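Local coordinates for endonuclease V (Homo sapiens, PDB 6OZE), which acts as an inosine-specific endoribonuclease, probably cleaving inosine-containing RNA by metal-ion-dependent hydrolysis, at residues E26-D31 with S35-V40; L59-F64 with L110-L115. The protein carries 4 engineered substitutions. All coordinates share one frame; numbering follows the deposited sequence.

Contact 1: residues E26-D31 with S35-V40; sequences EAWQRD and SGLQRV. With NA (sodium ion), chain G.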
ATOM      1  N   GLU A  26      -5.927  16.782  -4.463  1.00 35.50           N
ATOM      2  CA  GLU A  26      -5.199  17.283  -5.621  1.00 37.76           C
ATOM      3  C   GLU A  26      -6.103  17.271  -6.843  1.00 36.72           C
ATOM      4  O   GLU A  26      -6.935  16.373  -6.997  1.00 35.14           O
ATOM      5  CB  GLU A  26      -3.985  16.405  -5.912  1.00 33.27           C
ATOM      6  CG  GLU A  26      -3.166  16.067  -4.668  1.00 32.32           C
ATOM      7  CD  GLU A  26      -2.699  17.304  -3.930  1.00 44.89           C
ATOM      8  OE1 GLU A  26      -2.215  18.252  -4.591  1.00 49.02           O
ATOM      9  OE2 GLU A  26      -2.836  17.341  -2.689  1.00 41.55           O
ATOM     10  N   ALA A  27      -5.925  18.273  -7.710  1.00 33.98           N
ATOM     11  CA  ALA A  27      -6.731  18.360  -8.923  1.00 37.89           C
ATOM     12  C   ALA A  27      -6.605  17.100  -9.772  1.00 37.00           C
ATOM     13  O   ALA A  27      -7.588  16.654 -10.374  1.00 36.92           O
ATOM     14  CB  ALA A  27      -6.333  19.593  -9.735  1.00 41.58           C
ATOM     15  N   TRP A  28      -5.407  16.507  -9.831  1.00 34.62           N
ATOM     16  CA  TRP A  28      -5.226  15.348 -10.702  1.00 33.72           C
ATOM     17  C   TRP A  28      -6.090  14.173 -10.269  1.00 35.91           C
ATOM     18  O   TRP A  28      -6.468  13.346 -11.101  1.00 31.23           O
ATOM     19  CB  TRP A  28      -3.752  14.945 -10.823  1.00 30.41           C
ATOM     20  CG  TRP A  28      -3.089  14.464  -9.551  1.00 29.49           C
ATOM     21  CD1 TRP A  28      -2.271  15.196  -8.736  1.00 34.07           C
ATOM     22  CD2 TRP A  28      -3.166  13.152  -8.967  1.00 25.05           C
ATOM     23  NE1 TRP A  28      -1.838  14.426  -7.679  1.00 29.79           N
ATOM     24  CE2 TRP A  28      -2.369  13.168  -7.796  1.00 26.78           C
ATOM     25  CE3 TRP A  28      -3.825  11.966  -9.319  1.00 26.49           C
ATOM     26  CZ2 TRP A  28      -2.231  12.052  -6.964  1.00 27.15           C
ATOM     27  CZ3 TRP A  28      -3.682  10.854  -8.496  1.00 23.96           C
ATOM     28  CH2 TRP A  28      -2.880  10.904  -7.331  1.00 25.81           C
ATOM     29  N   GLN A  29      -6.422  14.089  -8.980  1.00 30.36           N
ATOM     30  CA  GLN A  29      -7.216  12.971  -8.487  1.00 27.49           C
ATOM     31  C   GLN A  29      -8.665  13.056  -8.928  1.00 31.88           C
ATOM     32  O   GLN A  29      -9.360  12.035  -8.926  1.00 33.97           O
ATOM     33  CB  GLN A  29      -7.148  12.932  -6.957  1.00 26.43           C
ATOM     34  CG  GLN A  29      -5.755  12.684  -6.414  1.00 26.53           C
ATOM     35  CD  GLN A  29      -5.691  12.909  -4.926  1.00 26.69           C
ATOM     36  OE1 GLN A  29      -6.207  13.908  -4.426  1.00 29.62           O
ATOM     37  NE2 GLN A  29      -5.075  11.973  -4.200  1.00 27.96           N
ATOM     38  N   ARG A  30      -9.132  14.247  -9.289  1.00 32.53           N
ATOM     39  CA  ARG A  30     -10.518  14.479  -9.660  1.00 35.26           C
ATOM     40  C   ARG A  30     -10.716  14.497 -11.169  1.00 40.89           C
ATOM     41  O   ARG A  30     -11.793  14.873 -11.640  1.00 44.07           O
ATOM     42  CB  ARG A  30     -11.028  15.775  -9.025  1.00 41.61           C
ATOM     43  CG  ARG A  30     -10.895  15.795  -7.494  1.00 40.53           C
ATOM     44  CD  ARG A  30     -11.442  17.074  -6.883  1.00 54.92           C
ATOM     45  NE  ARG A  30     -10.537  18.208  -7.050  1.00 68.38           N
ATOM     46  CZ  ARG A  30      -9.703  18.646  -6.109  1.00 68.68           C
ATOM     47  NH1 ARG A  30      -9.656  18.048  -4.927  1.00 62.14           N
ATOM     48  NH2 ARG A  30      -8.918  19.688  -6.351  1.00 69.61           N
ATOM     49  N   ASP A  31      -9.702  14.112 -11.932  1.00 34.03           N
ATOM     50  CA  ASP A  31      -9.806  14.037 -13.383  1.00 34.84           C
ATOM     51  C   ASP A  31      -9.928  12.586 -13.817  1.00 32.53           C
ATOM     52  O   ASP A  31      -9.218  11.724 -13.295  1.00 33.04           O
ATOM     53  CB  ASP A  31      -8.553  14.626 -14.024  1.00 34.91           C
ATOM     54  CG  ASP A  31      -8.654  14.687 -15.530  1.00 38.72           C
ATOM     55  OD1 ASP A  31      -9.287  15.634 -16.041  1.00 44.26           O
ATOM     56  OD2 ASP A  31      -8.126  13.776 -16.199  1.00 36.79           O
ATOM     57  N   SER A  35      -5.226  13.542 -15.387  1.00 31.61           N
ATOM     58  CA  SER A  35      -4.438  14.608 -15.981  0.60 33.16           C
ATOM     59  C   SER A  35      -3.722  15.377 -14.883  1.00 37.33           C
ATOM     60  O   SER A  35      -4.331  15.781 -13.888  1.00 36.27           O
ATOM     61  CB  SER A  35      -5.348  15.549 -16.761  0.60 35.68           C
ATOM     62  OG  SER A  35      -4.611  16.634 -17.285  0.60 38.25           O
ATOM     63  N   GLY A  36      -2.422  15.563 -15.062  1.00 32.04           N
ATOM     64  CA  GLY A  36      -1.595  16.207 -14.079  1.00 33.98           C
ATOM     65  C   GLY A  36      -0.802  15.245 -13.220  1.00 34.80           C
ATOM     66  O   GLY A  36       0.138  15.673 -12.535  1.00 33.18           O
ATOM     67  N   LEU A  37      -1.156  13.955 -13.230  1.00 26.56           N
ATOM     68  CA  LEU A  37      -0.369  12.951 -12.527  1.00 25.33           C
ATOM     69  C   LEU A  37       0.800  12.534 -13.408  1.00 26.87           C
ATOM     70  O   LEU A  37       0.600  12.058 -14.528  1.00 27.34           O
ATOM     71  CB  LEU A  37      -1.234  11.738 -12.189  1.00 23.81           C
ATOM     72  CG  LEU A  37      -0.503  10.594 -11.494  1.00 23.33           C
ATOM     73  CD1 LEU A  37       0.108  11.044 -10.145  1.00 23.75           C
ATOM     74  CD2 LEU A  37      -1.458   9.421 -11.305  1.00 24.78           C
ATOM     75  N   GLN A  38       2.022  12.707 -12.906  1.00 28.50           N
ATOM     76  CA  GLN A  38       3.219  12.394 -13.673  1.00 29.09           C
ATOM     77  C   GLN A  38       4.065  11.284 -13.074  1.00 26.01           C
ATOM     78  O   GLN A  38       4.788  10.617 -13.820  1.00 25.81           O
ATOM     79  CB  GLN A  38       4.110  13.641 -13.816  1.00 32.15           C
ATOM     80  CG  GLN A  38       3.525  14.719 -14.699  1.00 43.84           C
ATOM     81  CD  GLN A  38       3.550  14.331 -16.166  1.00 53.29           C
ATOM     82  OE1 GLN A  38       2.690  13.591 -16.636  1.00 51.06           O
ATOM     83  NE2 GLN A  38       4.552  14.815 -16.891  1.00 69.14           N
ATOM     84  N   ARG A  39       4.051  11.112 -11.752  1.00 23.06           N
ATOM     85  CA  ARG A  39       4.900  10.129 -11.089  1.00 22.75           C
ATOM     86  C   ARG A  39       4.128   9.417  -9.989  1.00 23.37           C
ATOM     87  O   ARG A  39       3.526  10.061  -9.123  1.00 23.79           O
ATOM     88  CB  ARG A  39       6.142  10.798 -10.491  1.00 23.93           C
ATOM     89  CG  ARG A  39       7.070  11.380 -11.547  1.00 26.31           C
ATOM     90  CD  ARG A  39       8.259  12.108 -10.921  1.00 29.32           C
ATOM     91  NE  ARG A  39       7.813  13.159 -10.015  1.00 30.54           N
ATOM     92  CZ  ARG A  39       7.429  14.372 -10.396  1.00 37.59           C
ATOM     93  NH1 ARG A  39       7.042  15.252  -9.485  1.00 43.89           N
ATOM     94  NH2 ARG A  39       7.434  14.710 -11.679  1.00 39.64           N
ATOM     95  N   VAL A  40       4.163   8.088 -10.023  1.00 20.33           N
ATOM     96  CA  VAL A  40       3.504   7.238  -9.039  0.75 20.24           C
ATOM     97  C   VAL A  40       4.578   6.381  -8.382  1.00 20.93           C
ATOM     98  O   VAL A  40       5.389   5.765  -9.079  1.00 22.07           O
ATOM     99  CB  VAL A  40       2.438   6.342  -9.698  0.75 19.94           C
ATOM    100  CG1 VAL A  40       1.789   5.436  -8.674  0.75 18.71           C
ATOM    101  CG2 VAL A  40       1.378   7.181 -10.416  0.75 23.77           C
TER
HETATM  102 NA    NA G 306       0.730  12.254 -16.790  1.00 40.96          NA
HETATM  103  O   HOH W   1      -0.858  14.534 -17.080  1.00 45.41           O
HETATM  104  O   HOH W   2       1.588  12.377 -19.212  1.00 57.30           O
HETATM  105  O   HOH W   3      -1.721  11.711 -16.600  1.00 35.08           O
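Leu-37 stands squarely on the face of Trp-28: its CD1 lies 3.8 Å from the centroid of the six-membered ring, only 2° off the ring normal, a CH-pi contact of near-perpendicular geometry. The second methyl, CD2, reaches outward to the rim at CZ3, 3.9 Å away, and thus both branches of the leucine rest on the indole. On the opposite face lies Gln-29 CG, 3.3 Å above the plane and displaced toward the rim, so the ring is sandwiched. Trp-28 CG sits between its own backbone N and carbonyl carbon (chi1 64°), a torsion that turns one face of the indole to Leu-37. In place of the tryptophan, an alanine would probably open a gap beneath Leu-37 CD1 and leave that side chain free to turn. The base of the tryptophan packs closely on the backbone as well: Trp-28 CB is 3.2 Å from Ser-35 O, and a side chain on Gly-36 would bring its CB within 3.4 Å of Trp-28 CB. The backbone angles of Gly-36 independently call for glycine, since a CB there would be jammed against Ser-35 O. At the other end, Ser-35 N donates to Asp-31 OD2 over 3.0 Å with a nearly straight N-H...O angle of 167°, entering from well above the carboxylate plane. The same oxygen accepts from Ala-33 N in an Asx turn, so two backbone donors hold it. Past the indole, Leu-37 O binds the sodium ion at 2.3 Å and Gln-38 OE1 at 2.4 Å, the glutamine chain being bent at chi2 to return toward the ion. The contact thus brings the 3-10 turn 27-30, in the link after helix 3-17, against the entry to strand 39-47, with Trp-28 also touching Val-114 just ahead of strand 115-118.

Contact 2: residues L59-F64 with L110-L115; sequences LVVLSF and LMPQVL. With NA (sodium ion), chain G.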
ATOM      1  N   LEU A  59      11.832   1.443  -2.595  1.00 19.00           N
ATOM      2  CA  LEU A  59      11.002   2.524  -3.121  1.00 17.28           C
ATOM      3  C   LEU A  59      11.287   2.660  -4.600  1.00 19.09           C
ATOM      4  O   LEU A  59      12.451   2.752  -5.007  1.00 21.19           O
ATOM      5  CB  LEU A  59      11.331   3.835  -2.393  1.00 20.27           C
ATOM      6  CG  LEU A  59      10.819   5.127  -3.042  1.00 20.68           C
ATOM      7  CD1 LEU A  59       9.295   5.168  -2.983  1.00 21.81           C
ATOM      8  CD2 LEU A  59      11.406   6.331  -2.320  1.00 22.40           C
ATOM      9  N   VAL A  60      10.223   2.660  -5.409  1.00 17.58           N
ATOM     10  CA  VAL A  60      10.350   2.906  -6.838  1.00 20.33           C
ATOM     11  C   VAL A  60       9.436   4.065  -7.207  1.00 20.55           C
ATOM     12  O   VAL A  60       8.430   4.324  -6.539  1.00 21.33           O
ATOM     13  CB  VAL A  60      10.030   1.671  -7.706  1.00 20.66           C
ATOM     14  CG1 VAL A  60      10.982   0.518  -7.367  1.00 24.03           C
ATOM     15  CG2 VAL A  60       8.547   1.254  -7.557  1.00 21.28           C
ATOM     16  N   VAL A  61       9.826   4.805  -8.234  1.00 19.63           N
ATOM     17  CA  VAL A  61       8.951   5.814  -8.825  1.00 21.18           C
ATOM     18  C   VAL A  61       8.819   5.503 -10.305  1.00 20.53           C
ATOM     19  O   VAL A  61       9.821   5.238 -10.980  1.00 21.75           O
ATOM     20  CB  VAL A  61       9.488   7.241  -8.618  1.00 23.90           C
ATOM     21  CG1 VAL A  61       8.504   8.266  -9.201  1.00 26.41           C
ATOM     22  CG2 VAL A  61       9.750   7.495  -7.123  1.00 22.48           C
ATOM     23  N   LEU A  62       7.584   5.517 -10.806  1.00 19.90           N
ATOM     24  CA  LEU A  62       7.302   5.264 -12.208  1.00 21.52           C
ATOM     25  C   LEU A  62       6.652   6.490 -12.840  1.00 22.61           C
ATOM     26  O   LEU A  62       5.907   7.230 -12.190  1.00 21.29           O
ATOM     27  CB  LEU A  62       6.340   4.070 -12.378  1.00 22.16           C
ATOM     28  CG  LEU A  62       6.898   2.653 -12.241  1.00 24.71           C
ATOM     29  CD1 LEU A  62       7.491   2.369 -10.870  1.00 29.09           C
ATOM     30  CD2 LEU A  62       5.796   1.644 -12.570  1.00 24.33           C
ATOM     31  N   SER A  63       6.944   6.704 -14.110  1.00 24.85           N
ATOM     32  CA  SER A  63       6.220   7.717 -14.853  1.00 22.48           C
ATOM     33  C   SER A  63       4.770   7.284 -15.026  1.00 23.99           C
ATOM     34  O   SER A  63       4.444   6.098 -14.978  1.00 24.63           O
ATOM     35  CB  SER A  63       6.873   7.913 -16.210  1.00 27.91           C
ATOM     36  OG  SER A  63       6.903   6.701 -16.945  1.00 31.42           O
ATOM     37  N   PHE A  64       3.893   8.263 -15.202  1.00 23.49           N
ATOM     38  CA  PHE A  64       2.491   7.971 -15.435  1.00 23.42           C
ATOM     39  C   PHE A  64       2.013   8.823 -16.598  1.00 24.52           C
ATOM     40  O   PHE A  64       2.275  10.028 -16.622  1.00 27.51           O
ATOM     41  CB  PHE A  64       1.652   8.312 -14.192  1.00 25.51           C
ATOM     42  CG  PHE A  64       0.208   7.921 -14.337  1.00 24.17           C
ATOM     43  CD1 PHE A  64      -0.712   8.804 -14.881  1.00 25.31           C
ATOM     44  CD2 PHE A  64      -0.211   6.661 -13.964  1.00 22.95           C
ATOM     45  CE1 PHE A  64      -2.040   8.429 -15.043  1.00 23.55           C
ATOM     46  CE2 PHE A  64      -1.550   6.280 -14.124  1.00 26.16           C
ATOM     47  CZ  PHE A  64      -2.454   7.178 -14.659  1.00 25.81           C
ATOM     48  N   LEU A 110      11.961  14.070  -8.721  1.00 33.05           N
ATOM     49  CA  LEU A 110      11.420  12.741  -8.975  1.00 33.25           C
ATOM     50  C   LEU A 110      10.457  12.285  -7.890  1.00 28.59           C
ATOM     51  O   LEU A 110      10.020  11.128  -7.915  1.00 27.28           O
ATOM     52  CB  LEU A 110      12.541  11.712  -9.150  1.00 33.78           C
ATOM     53  CG  LEU A 110      13.362  11.813 -10.439  1.00 41.47           C
ATOM     54  CD1 LEU A 110      14.447  10.741 -10.465  1.00 41.18           C
ATOM     55  CD2 LEU A 110      12.475  11.724 -11.672  1.00 42.68           C
ATOM     56  N   MET A 111      10.121  13.155  -6.941  1.00 28.66           N
ATOM     57  CA  MET A 111       9.252  12.753  -5.843  1.00 24.10           C
ATOM     58  C   MET A 111       7.915  12.284  -6.398  1.00 27.03           C
ATOM     59  O   MET A 111       7.356  12.933  -7.294  1.00 30.95           O
ATOM     60  CB  MET A 111       9.008  13.924  -4.895  1.00 30.45           C
ATOM     61  CG  MET A 111      10.059  14.057  -3.804  1.00 38.20           C
ATOM     62  SD  MET A 111       9.998  12.679  -2.636  1.00 34.66           S
ATOM     63  CE  MET A 111       8.323  12.805  -2.027  1.00 37.89           C
ATOM     64  N   PRO A 112       7.382  11.177  -5.909  1.00 25.23           N
ATOM     65  CA  PRO A 112       6.070  10.726  -6.377  1.00 22.91           C
ATOM     66  C   PRO A 112       4.956  11.641  -5.889  1.00 25.75           C
ATOM     67  O   PRO A 112       5.038  12.252  -4.822  1.00 26.06           O
ATOM     68  CB  PRO A 112       5.940   9.334  -5.756  1.00 23.40           C
ATOM     69  CG  PRO A 112       6.848   9.353  -4.558  1.00 24.95           C
ATOM     70  CD  PRO A 112       8.002  10.232  -4.963  1.00 24.98           C
ATOM     71  N   GLN A 113       3.881  11.706  -6.675  1.00 22.71           N
ATOM     72  CA  GLN A 113       2.698  12.449  -6.255  1.00 25.29           C
ATOM     73  C   GLN A 113       1.733  11.593  -5.445  1.00 20.96           C
ATOM     74  O   GLN A 113       0.790  12.134  -4.841  1.00 23.79           O
ATOM     75  CB  GLN A 113       1.986  13.018  -7.488  1.00 25.25           C
ATOM     76  CG  GLN A 113       2.789  14.105  -8.184  1.00 26.29           C
ATOM     77  CD  GLN A 113       2.353  14.307  -9.608  1.00 26.61           C
ATOM     78  OE1 GLN A 113       2.776  13.570 -10.493  1.00 26.60           O
ATOM     79  NE2 GLN A 113       1.491  15.294  -9.844  1.00 31.11           N
ATOM     80  N   VAL A 114       1.957  10.283  -5.427  1.00 19.43           N
ATOM     81  CA  VAL A 114       1.112   9.325  -4.723  1.00 19.62           C
ATOM     82  C   VAL A 114       1.932   8.052  -4.581  1.00 18.45           C
ATOM     83  O   VAL A 114       2.745   7.722  -5.450  1.00 20.19           O
ATOM     84  CB  VAL A 114      -0.202   9.082  -5.526  1.00 18.83           C
ATOM     85  CG1 VAL A 114       0.106   8.627  -6.970  1.00 24.14           C
ATOM     86  CG2 VAL A 114      -1.088   8.048  -4.830  1.00 21.70           C
ATOM     87  N   LEU A 115       1.713   7.326  -3.488  1.00 18.23           N
ATOM     88  CA  LEU A 115       2.366   6.043  -3.267  1.00 19.93           C
ATOM     89  C   LEU A 115       1.320   4.945  -3.286  1.00 18.95           C
ATOM     90  O   LEU A 115       0.286   5.059  -2.616  1.00 21.28           O
ATOM     91  CB  LEU A 115       3.047   5.999  -1.892  1.00 20.75           C
ATOM     92  CG  LEU A 115       4.199   6.960  -1.619  1.00 24.76           C
ATOM     93  CD1 LEU A 115       4.665   6.782  -0.159  1.00 25.19           C
ATOM     94  CD2 LEU A 115       5.330   6.673  -2.582  1.00 23.68           C
TER
HETATM   95 NA    NA G 306       0.730  12.254 -16.790  1.00 40.96          NA
HETATM   96  O   HOH W   2       1.588  12.377 -19.212  1.00 57.30           O
HETATM   97  O   HOH W   3      -1.721  11.711 -16.600  1.00 35.08           O
HETATM   98  O   HOH W   1      -0.858  14.534 -17.080  1.00 45.41           O
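Gln-113 OE1 accepts from two consecutive backbone donors, Gln-38 N and Arg-39 N, while its NE2 gives to Gly-36 O, which fixes both ends of the amide against the backbone of 36-39, one residue after the proline that meets Val-61. The meeting itself is apolar: Val-61 CG2 lies 3.9 Å from Pro-112 CD, and the two side chains cross at about a right angle. With CG1 anti to the backbone N (chi1 -178°), the valine turns that methyl to Leu-110 O, 3.5 Å away, and keeps CG2 for the proline ring. CG2 is itself 3.7 Å from Leu-110 O, which puts the carbonyl oxygen against both branches of the fork. Farther along, Leu-59 CD1 approaches Leu-115 CD2 more loosely, at 4.3 Å. Membership of the RNase H clan agrees with the topology here: strand 54-63 runs antiparallel to both its neighbours, 69-78 and 39-47, and strand 115-118 then lies parallel to 39-47, reached through helix 89-106. Leu-103 of that helix touches both Val-61 and Pro-112, and Leu-99 touches Leu-59, placing these side chains between sheet and helix. Where strand 54-63 ends, Phe-64 O binds the sodium ion at 2.7 Å. The phenylalanine ring has water 3, another ligand of the ion, in plane at its edge, and its CD1 stands 4.2 Å from the sodium ion.

Contact 1 closes in the chain before contact 2 opens, yet their centres lie only 12 Å apart, because strands 39-47 and 54-63 are neighbours in the same sheet. The sodium ion ties 35-40 to 59-64: two protein oxygens from the former, one from the latter and waters 1, 2 and 3 make up its six ligands. Close to the ion, Leu-37 O packs 3.5 Å from Phe-64 CD1. The ties from 35-40 to 110-115 are of another kind, two probable hydrogen bonds: Arg-39 NE lies 2.8 Å from Met-111 O, and Gln-38 N lies 2.7 Å from Gln-113 OE1.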